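Local coordinates for protein beta-glucuronidase (uncultured Clostridium sp., PDB 6U7J) that hydrolyses beta-D-glucuronides as a family 2 glycoside hydrolase of gut microbes, and probably helps to reactivate estrogens, at residues L278-R283 and N405-V410; W257-A262 and A352-V358. One frame throughout, in Å; residues are numbered along the deposited sequence.

Interaction 1: L278-R283 and N405-V410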
ATOM      1  N   LEU B 278     -34.621  25.908 -22.994  1.00 41.06           N
ATOM      2  CA  LEU B 278     -33.970  24.622 -23.213  1.00 39.24           C
ATOM      3  C   LEU B 278     -32.690  24.806 -24.015  1.00 40.44           C
ATOM      4  O   LEU B 278     -32.759  25.262 -25.169  1.00 37.75           O
ATOM      5  CB  LEU B 278     -34.918  23.672 -23.945  1.00 39.48           C
ATOM      6  CG  LEU B 278     -34.340  22.302 -24.295  1.00 41.27           C
ATOM      7  CD1 LEU B 278     -34.283  21.398 -23.055  1.00 39.13           C
ATOM      8  CD2 LEU B 278     -35.159  21.654 -25.386  1.00 38.12           C
ATOM      9  N   PRO B 279     -31.514  24.478 -23.470  1.00 40.52           N
ATOM     10  CA  PRO B 279     -30.309  24.429 -24.308  1.00 37.81           C
ATOM     11  C   PRO B 279     -30.393  23.270 -25.285  1.00 36.93           C
ATOM     12  O   PRO B 279     -31.030  22.253 -25.014  1.00 35.43           O
ATOM     13  CB  PRO B 279     -29.169  24.220 -23.302  1.00 36.46           C
ATOM     14  CG  PRO B 279     -29.791  24.477 -21.922  1.00 40.07           C
ATOM     15  CD  PRO B 279     -31.233  24.155 -22.060  1.00 39.18           C
ATOM     16  N   PHE B 280     -29.767  23.439 -26.446  1.00 37.65           N
ATOM     17  CA  PHE B 280     -29.678  22.342 -27.404  1.00 37.16           C
ATOM     18  C   PHE B 280     -28.505  22.606 -28.337  1.00 38.57           C
ATOM     19  O   PHE B 280     -27.937  23.703 -28.362  1.00 42.75           O
ATOM     20  CB  PHE B 280     -30.991  22.144 -28.178  1.00 37.47           C
ATOM     21  CG  PHE B 280     -31.269  23.206 -29.216  1.00 39.54           C
ATOM     22  CD1 PHE B 280     -31.916  24.387 -28.868  1.00 36.80           C
ATOM     23  CD2 PHE B 280     -30.905  23.010 -30.543  1.00 38.02           C
ATOM     24  CE1 PHE B 280     -32.179  25.371 -29.824  1.00 43.92           C
ATOM     25  CE2 PHE B 280     -31.163  23.997 -31.512  1.00 39.92           C
ATOM     26  CZ  PHE B 280     -31.801  25.177 -31.151  1.00 39.99           C
ATOM     27  N   GLY B 281     -28.129  21.575 -29.084  1.00 37.09           N
ATOM     28  CA  GLY B 281     -26.991  21.664 -29.975  1.00 36.46           C
ATOM     29  C   GLY B 281     -27.344  21.211 -31.374  1.00 38.69           C
ATOM     30  O   GLY B 281     -28.129  20.283 -31.569  1.00 39.75           O
ATOM     31  N   ILE B 282     -26.740  21.872 -32.355  1.00 38.77           N
ATOM     32  CA  ILE B 282     -26.924  21.503 -33.754  1.00 41.23           C
ATOM     33  C   ILE B 282     -25.734  20.663 -34.185  1.00 39.16           C
ATOM     34  O   ILE B 282     -24.591  21.144 -34.187  1.00 41.30           O
ATOM     35  CB  ILE B 282     -27.081  22.738 -34.656  1.00 43.51           C
ATOM     36  CG1 ILE B 282     -28.228  23.626 -34.150  1.00 42.69           C
ATOM     37  CG2 ILE B 282     -27.293  22.293 -36.107  1.00 40.38           C
ATOM     38  CD1 ILE B 282     -28.286  24.996 -34.806  1.00 44.30           C
ATOM     39  N   ARG B 283     -26.004  19.418 -34.563  1.00 36.76           N
ATOM     40  CA  ARG B 283     -24.960  18.511 -35.015  1.00 37.28           C
ATOM     41  C   ARG B 283     -25.615  17.307 -35.660  1.00 37.96           C
ATOM     42  O   ARG B 283     -26.687  16.871 -35.235  1.00 40.45           O
ATOM     43  CB  ARG B 283     -24.055  18.056 -33.857  1.00 38.07           C
ATOM     44  CG  ARG B 283     -24.792  17.417 -32.680  1.00 33.56           C
ATOM     45  CD  ARG B 283     -24.633  15.919 -32.706  1.00 37.69           C
ATOM     46  NE  ARG B 283     -25.418  15.226 -31.685  1.00 35.56           N
ATOM     47  CZ  ARG B 283     -26.671  14.818 -31.868  1.00 40.87           C
ATOM     48  NH1 ARG B 283     -27.292  15.064 -33.019  1.00 34.10           N
ATOM     49  NH2 ARG B 283     -27.308  14.174 -30.900  1.00 32.39           N
ATOM     50  N   ASN B 405     -33.047  15.492 -26.061  1.00 33.09           N
ATOM     51  CA  ASN B 405     -32.574  16.793 -26.509  1.00 33.73           C
ATOM     52  C   ASN B 405     -31.100  17.033 -26.216  1.00 34.03           C
ATOM     53  O   ASN B 405     -30.590  18.119 -26.510  1.00 33.48           O
ATOM     54  CB  ASN B 405     -33.428  17.885 -25.872  1.00 31.96           C
ATOM     55  CG  ASN B 405     -34.866  17.834 -26.356  1.00 39.05           C
ATOM     56  OD1 ASN B 405     -35.114  17.557 -27.530  1.00 36.25           O
ATOM     57  ND2 ASN B 405     -35.817  18.080 -25.458  1.00 34.38           N
ATOM     58  N   HIS B 406     -30.405  16.050 -25.655  1.00 34.59           N
ATOM     59  CA  HIS B 406     -28.979  16.188 -25.385  1.00 33.17           C
ATOM     60  C   HIS B 406     -28.154  15.947 -26.655  1.00 32.39           C
ATOM     61  O   HIS B 406     -28.104  14.821 -27.162  1.00 33.42           O
ATOM     62  CB  HIS B 406     -28.552  15.212 -24.288  1.00 32.91           C
ATOM     63  CG  HIS B 406     -28.935  15.644 -22.898  1.00 36.68           C
ATOM     64  ND1 HIS B 406     -28.624  16.889 -22.390  1.00 34.00           N
ATOM     65  CD2 HIS B 406     -29.573  14.981 -21.901  1.00 31.70           C
ATOM     66  CE1 HIS B 406     -29.068  16.980 -21.147  1.00 37.10           C
ATOM     67  NE2 HIS B 406     -29.645  15.834 -20.826  1.00 35.71           N
ATOM     68  N   PRO B 407     -27.488  16.968 -27.194  1.00 30.32           N
ATOM     69  CA  PRO B 407     -26.542  16.716 -28.278  1.00 33.80           C
ATOM     70  C   PRO B 407     -25.387  15.818 -27.869  1.00 37.06           C
ATOM     71  O   PRO B 407     -24.789  15.159 -28.746  1.00 36.16           O
ATOM     72  CB  PRO B 407     -26.041  18.118 -28.650  1.00 33.99           C
ATOM     73  CG  PRO B 407     -26.190  18.899 -27.364  1.00 35.11           C
ATOM     74  CD  PRO B 407     -27.434  18.365 -26.714  1.00 31.22           C
ATOM     75  N   CYS B 408     -25.032  15.722 -26.591  1.00 32.93           N
ATOM     76  CA  CYS B 408     -23.898  14.856 -26.274  1.00 32.12           C
ATOM     77  C   CYS B 408     -24.233  13.378 -26.555  1.00 33.30           C
ATOM     78  O   CYS B 408     -23.329  12.613 -26.908  1.00 29.74           O
ATOM     79  CB  CYS B 408     -23.418  15.098 -24.832  1.00 33.28           C
ATOM     80  SG  CYS B 408     -24.580  14.481 -23.567  1.00 32.79           S
ATOM     81  N   VAL B 409     -25.512  12.992 -26.506  1.00 32.85           N
ATOM     82  CA  VAL B 409     -25.876  11.601 -26.742  1.00 31.15           C
ATOM     83  C   VAL B 409     -25.859  11.301 -28.238  1.00 36.31           C
ATOM     84  O   VAL B 409     -26.679  11.828 -28.990  1.00 33.06           O
ATOM     85  CB  VAL B 409     -27.240  11.269 -26.143  1.00 35.61           C
ATOM     86  CG1 VAL B 409     -27.693   9.850 -26.541  1.00 33.40           C
ATOM     87  CG2 VAL B 409     -27.171  11.412 -24.645  1.00 29.12           C
ATOM     88  N   VAL B 410     -24.935  10.440 -28.687  1.00 33.36           N
ATOM     89  CA  VAL B 410     -24.888  10.098 -30.103  1.00 34.33           C
ATOM     90  C   VAL B 410     -25.311   8.670 -30.371  1.00 35.02           C
ATOM     91  O   VAL B 410     -25.391   8.273 -31.550  1.00 36.64           O
ATOM     92  CB  VAL B 410     -23.504  10.374 -30.715  1.00 31.92           C
ATOM     93  CG1 VAL B 410     -23.088  11.818 -30.410  1.00 28.65           C
ATOM     94  CG2 VAL B 410     -22.464   9.350 -30.216  1.00 30.27           C
TER

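Interaction 2: W257-A262 and A352-V358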
ATOM      1  N   TRP B 257     -22.392  22.081 -32.950  1.00 42.42           N
ATOM      2  CA  TRP B 257     -21.942  21.438 -31.726  1.00 39.52           C
ATOM      3  C   TRP B 257     -20.883  20.414 -32.119  1.00 40.45           C
ATOM      4  O   TRP B 257     -21.174  19.445 -32.834  1.00 38.99           O
ATOM      5  CB  TRP B 257     -23.113  20.800 -30.984  1.00 35.70           C
ATOM      6  CG  TRP B 257     -22.750  20.250 -29.623  1.00 33.67           C
ATOM      7  CD1 TRP B 257     -22.881  20.882 -28.424  1.00 35.04           C
ATOM      8  CD2 TRP B 257     -22.201  18.959 -29.337  1.00 36.66           C
ATOM      9  NE1 TRP B 257     -22.458  20.066 -27.406  1.00 38.39           N
ATOM     10  CE2 TRP B 257     -22.036  18.876 -27.941  1.00 35.14           C
ATOM     11  CE3 TRP B 257     -21.833  17.863 -30.126  1.00 38.84           C
ATOM     12  CZ2 TRP B 257     -21.514  17.750 -27.315  1.00 37.58           C
ATOM     13  CZ3 TRP B 257     -21.320  16.740 -29.502  1.00 38.66           C
ATOM     14  CH2 TRP B 257     -21.160  16.693 -28.109  1.00 36.79           C
ATOM     15  N   GLN B 258     -19.645  20.640 -31.678  1.00 36.50           N
ATOM     16  CA  GLN B 258     -18.573  19.756 -32.099  1.00 41.24           C
ATOM     17  C   GLN B 258     -17.993  19.007 -30.908  1.00 43.57           C
ATOM     18  O   GLN B 258     -17.902  19.572 -29.809  1.00 40.96           O
ATOM     19  CB  GLN B 258     -17.445  20.539 -32.798  1.00 41.69           C
ATOM     20  CG  GLN B 258     -17.900  21.320 -34.035  1.00 37.33           C
ATOM     21  CD  GLN B 258     -17.897  20.492 -35.317  1.00 49.06           C
ATOM     22  OE1 GLN B 258     -17.903  19.251 -35.285  1.00 53.34           O
ATOM     23  NE2 GLN B 258     -17.895  21.179 -36.459  1.00 50.78           N
ATOM     24  N   PRO B 259     -17.608  17.742 -31.090  1.00 42.36           N
ATOM     25  CA  PRO B 259     -16.826  17.048 -30.058  1.00 43.53           C
ATOM     26  C   PRO B 259     -15.627  17.893 -29.659  1.00 42.10           C
ATOM     27  O   PRO B 259     -14.897  18.396 -30.508  1.00 41.70           O
ATOM     28  CB  PRO B 259     -16.396  15.749 -30.751  1.00 42.38           C
ATOM     29  CG  PRO B 259     -17.398  15.558 -31.861  1.00 40.59           C
ATOM     30  CD  PRO B 259     -17.782  16.931 -32.309  1.00 42.58           C
ATOM     31  N   GLY B 260     -15.454  18.091 -28.354  1.00 37.56           N
ATOM     32  CA  GLY B 260     -14.373  18.917 -27.859  1.00 37.68           C
ATOM     33  C   GLY B 260     -14.592  20.410 -27.979  1.00 43.12           C
ATOM     34  O   GLY B 260     -13.795  21.182 -27.427  1.00 39.30           O
ATOM     35  N   SER B 261     -15.656  20.855 -28.672  1.00 41.84           N
ATOM     36  CA  SER B 261     -15.888  22.297 -28.852  1.00 42.54           C
ATOM     37  C   SER B 261     -17.401  22.543 -28.946  1.00 41.50           C
ATOM     38  O   SER B 261     -17.966  22.771 -30.020  1.00 42.82           O
ATOM     39  CB  SER B 261     -15.171  22.843 -30.085  1.00 35.67           C
ATOM     40  OG  SER B 261     -15.453  24.225 -30.218  1.00 48.84           O
ATOM     41  N   ALA B 262     -18.054  22.540 -27.790  1.00 38.79           N
ATOM     42  CA  ALA B 262     -19.506  22.614 -27.749  1.00 39.72           C
ATOM     43  C   ALA B 262     -20.013  24.008 -28.124  1.00 39.07           C
ATOM     44  O   ALA B 262     -19.396  25.022 -27.796  1.00 42.03           O
ATOM     45  CB  ALA B 262     -20.002  22.233 -26.353  1.00 36.62           C
ATOM     46  N   ALA B 352     -21.577  17.063 -20.008  1.00 33.84           N
ATOM     47  CA  ALA B 352     -21.071  16.574 -21.287  1.00 31.64           C
ATOM     48  C   ALA B 352     -21.547  17.450 -22.443  1.00 36.40           C
ATOM     49  O   ALA B 352     -20.816  17.652 -23.420  1.00 35.81           O
ATOM     50  CB  ALA B 352     -21.505  15.125 -21.501  1.00 30.37           C
ATOM     51  N   ASP B 353     -22.782  17.969 -22.357  1.00 35.71           N
ATOM     52  CA  ASP B 353     -23.240  18.925 -23.363  1.00 34.62           C
ATOM     53  C   ASP B 353     -22.349  20.154 -23.385  1.00 37.25           C
ATOM     54  O   ASP B 353     -21.971  20.637 -24.457  1.00 38.52           O
ATOM     55  CB  ASP B 353     -24.689  19.353 -23.099  1.00 33.06           C
ATOM     56  CG  ASP B 353     -25.704  18.378 -23.660  1.00 35.90           C
ATOM     57  OD1 ASP B 353     -25.332  17.494 -24.468  1.00 38.49           O
ATOM     58  OD2 ASP B 353     -26.883  18.491 -23.276  1.00 41.94           O
ATOM     59  N   GLN B 354     -22.022  20.693 -22.208  1.00 33.91           N
ATOM     60  CA  GLN B 354     -21.263  21.932 -22.174  1.00 35.73           C
ATOM     61  C   GLN B 354     -19.800  21.726 -22.536  1.00 36.28           C
ATOM     62  O   GLN B 354     -19.199  22.609 -23.151  1.00 37.62           O
ATOM     63  CB  GLN B 354     -21.390  22.583 -20.805  1.00 33.17           C
ATOM     64  CG  GLN B 354     -22.712  23.302 -20.637  1.00 42.80           C
ATOM     65  CD  GLN B 354     -23.016  23.643 -19.195  1.00 44.88           C
ATOM     66  OE1 GLN B 354     -22.179  24.196 -18.478  1.00 47.62           O
ATOM     67  NE2 GLN B 354     -24.228  23.325 -18.762  1.00 43.35           N
ATOM     68  N   LYS B 355     -19.211  20.589 -22.182  1.00 36.54           N
ATOM     69  CA  LYS B 355     -17.801  20.370 -22.471  1.00 40.56           C
ATOM     70  C   LYS B 355     -17.565  19.688 -23.809  1.00 39.16           C
ATOM     71  O   LYS B 355     -16.411  19.463 -24.174  1.00 42.56           O
ATOM     72  CB  LYS B 355     -17.152  19.551 -21.354  1.00 38.31           C
ATOM     73  CG  LYS B 355     -17.024  20.301 -20.049  1.00 35.85           C
ATOM     74  CD  LYS B 355     -16.581  19.351 -18.950  1.00 43.24           C
ATOM     75  CE  LYS B 355     -16.595  20.035 -17.598  1.00 44.86           C
ATOM     76  NZ  LYS B 355     -15.859  21.324 -17.619  1.00 44.29           N
ATOM     77  N   GLY B 356     -18.618  19.358 -24.551  1.00 38.82           N
ATOM     78  CA  GLY B 356     -18.423  18.736 -25.846  1.00 38.75           C
ATOM     79  C   GLY B 356     -17.985  17.290 -25.796  1.00 39.80           C
ATOM     80  O   GLY B 356     -17.261  16.843 -26.694  1.00 42.52           O
ATOM     81  N   ILE B 357     -18.415  16.534 -24.781  1.00 34.95           N
ATOM     82  CA  ILE B 357     -18.038  15.130 -24.644  1.00 35.59           C
ATOM     83  C   ILE B 357     -19.114  14.262 -25.287  1.00 33.69           C
ATOM     84  O   ILE B 357     -20.312  14.497 -25.115  1.00 35.13           O
ATOM     85  CB  ILE B 357     -17.821  14.762 -23.163  1.00 38.22           C
ATOM     86  CG1 ILE B 357     -16.609  15.516 -22.585  1.00 38.40           C
ATOM     87  CG2 ILE B 357     -17.632  13.253 -22.992  1.00 31.06           C
ATOM     88  CD1 ILE B 357     -16.636  15.664 -21.046  1.00 34.63           C
ATOM     89  N   VAL B 358     -18.694  13.257 -26.024  1.00 33.87           N
ATOM     90  CA  VAL B 358     -19.617  12.381 -26.737  1.00 34.63           C
ATOM     91  C   VAL B 358     -19.978  11.209 -25.833  1.00 36.66           C
ATOM     92  O   VAL B 358     -19.112  10.647 -25.160  1.00 35.21           O
ATOM     93  CB  VAL B 358     -18.987  11.912 -28.060  1.00 33.05           C
ATOM     94  CG1 VAL B 358     -19.789  10.810 -28.675  1.00 32.01           C
ATOM     95  CG2 VAL B 358     -18.865  13.096 -29.022  1.00 31.62           C
TER
HETATM   96  O   HOH W   1     -16.498  22.990 -25.188  1.00 44.97           O

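Interaction 1: L278-R283 and N405-V410
Pro407 sets its ring against the backbone at Gly281, with CG 3.7 Å from Gly281 N. A side chain at Gly281 could not be fitted here, since an ideal CB would lie 2.8 Å from Pro407 CB. Next to the proline, Arg283 reaches across from the end of its segment: NE donates to Pro407 O at 3.0 Å with good geometry, while NH2 adds weak hydrogen bonds to Val409 O (3.1 Å) and Pro407 O (3.5 Å). These acceptors belong to the type I turn from His406 to Val409, closed by Val409 N to His406 O at 3.2 Å, which leads into barrel strand 409-416. Arg443 also donates hydrogen bonds to Val409 O and His406 O. At the other end, Leu278 CD2 packs 3.6 Å from Asn405 ND2, whose amide is held by Ile201 and Val203 of strand 198-208. The loop after edge strand 274-280 of the E-set domain thus meets the TIM barrel through a guanidinium whose hydrogen bonds across the segments all go to main-chain carbonyls, not to an acid.

Interaction 2: W257-A262 and A352-V358
Two direct hydrogen bonds join the loop 257-262 to the C-terminal end of helix 346-355 and the residues after it. Trp257 NE1 donates to Asp353 O at 3.0 Å, and Gly260 N to Gly356 O at 2.8 Å, almost linearly. Pro259 CA adds a CA-H...O contact to Gly356 O (3.4 Å), and water 1 accepts from Ala262 N (3.1 Å) and donates weakly to Gln354 O (3.4 Å). Both backbones turn sharply here: Gln258 to Ser261 form a type II turn with Gly260 at positive phi, and Gly356, also at positive phi, is where the chain leaves the helix. Helix 346-355 belongs to the TIM barrel's beta/alpha repeat and leads into the parallel strand 358-362, so the E-set domain's loop sits over a helix-to-strand connection. Close packing restricts Gly356 further: an ideal CB would clash with Gly260 N and Ser261 N, each at 3.0 Å. In apolar contacts, Val358 CG2 meets Pro259 CB at 4.0 Å and Trp257 CH2 at 4.4 Å. Van der Waals packing on the backbone brings Trp257 CZ2 3.6 Å from Gly356 CA, and Ala262 CB 3.2 Å from Asp353 O and 3.3 Å from Gln354 O.

Overall arrangement
Interactions 1 and 2 lie side by side, their centres about 9 Å apart, on one interface between the family 2 E-set domain and the TIM barrel. Along the chain the order is 257-262, 278-283, 352-358, 405-410, so segments of interactions 2 and 1 alternate; the first two are from the E-set domain, the last two from the barrel. They also join within each domain. Ile282 O and Trp257 N are 2.7 Å apart, a probable hydrogen bond, and His406 ND1 and Asp353 OD2, at 2.5 Å, make another. Strands 358-362 and 409-416 are parallel neighbours in the barrel, so the two contacts bind adjacent beta/alpha units at strand beginnings, the end opposite the active-site mouth of TIM-barrel hydrolases, consistent with domain packing rather than catalysis.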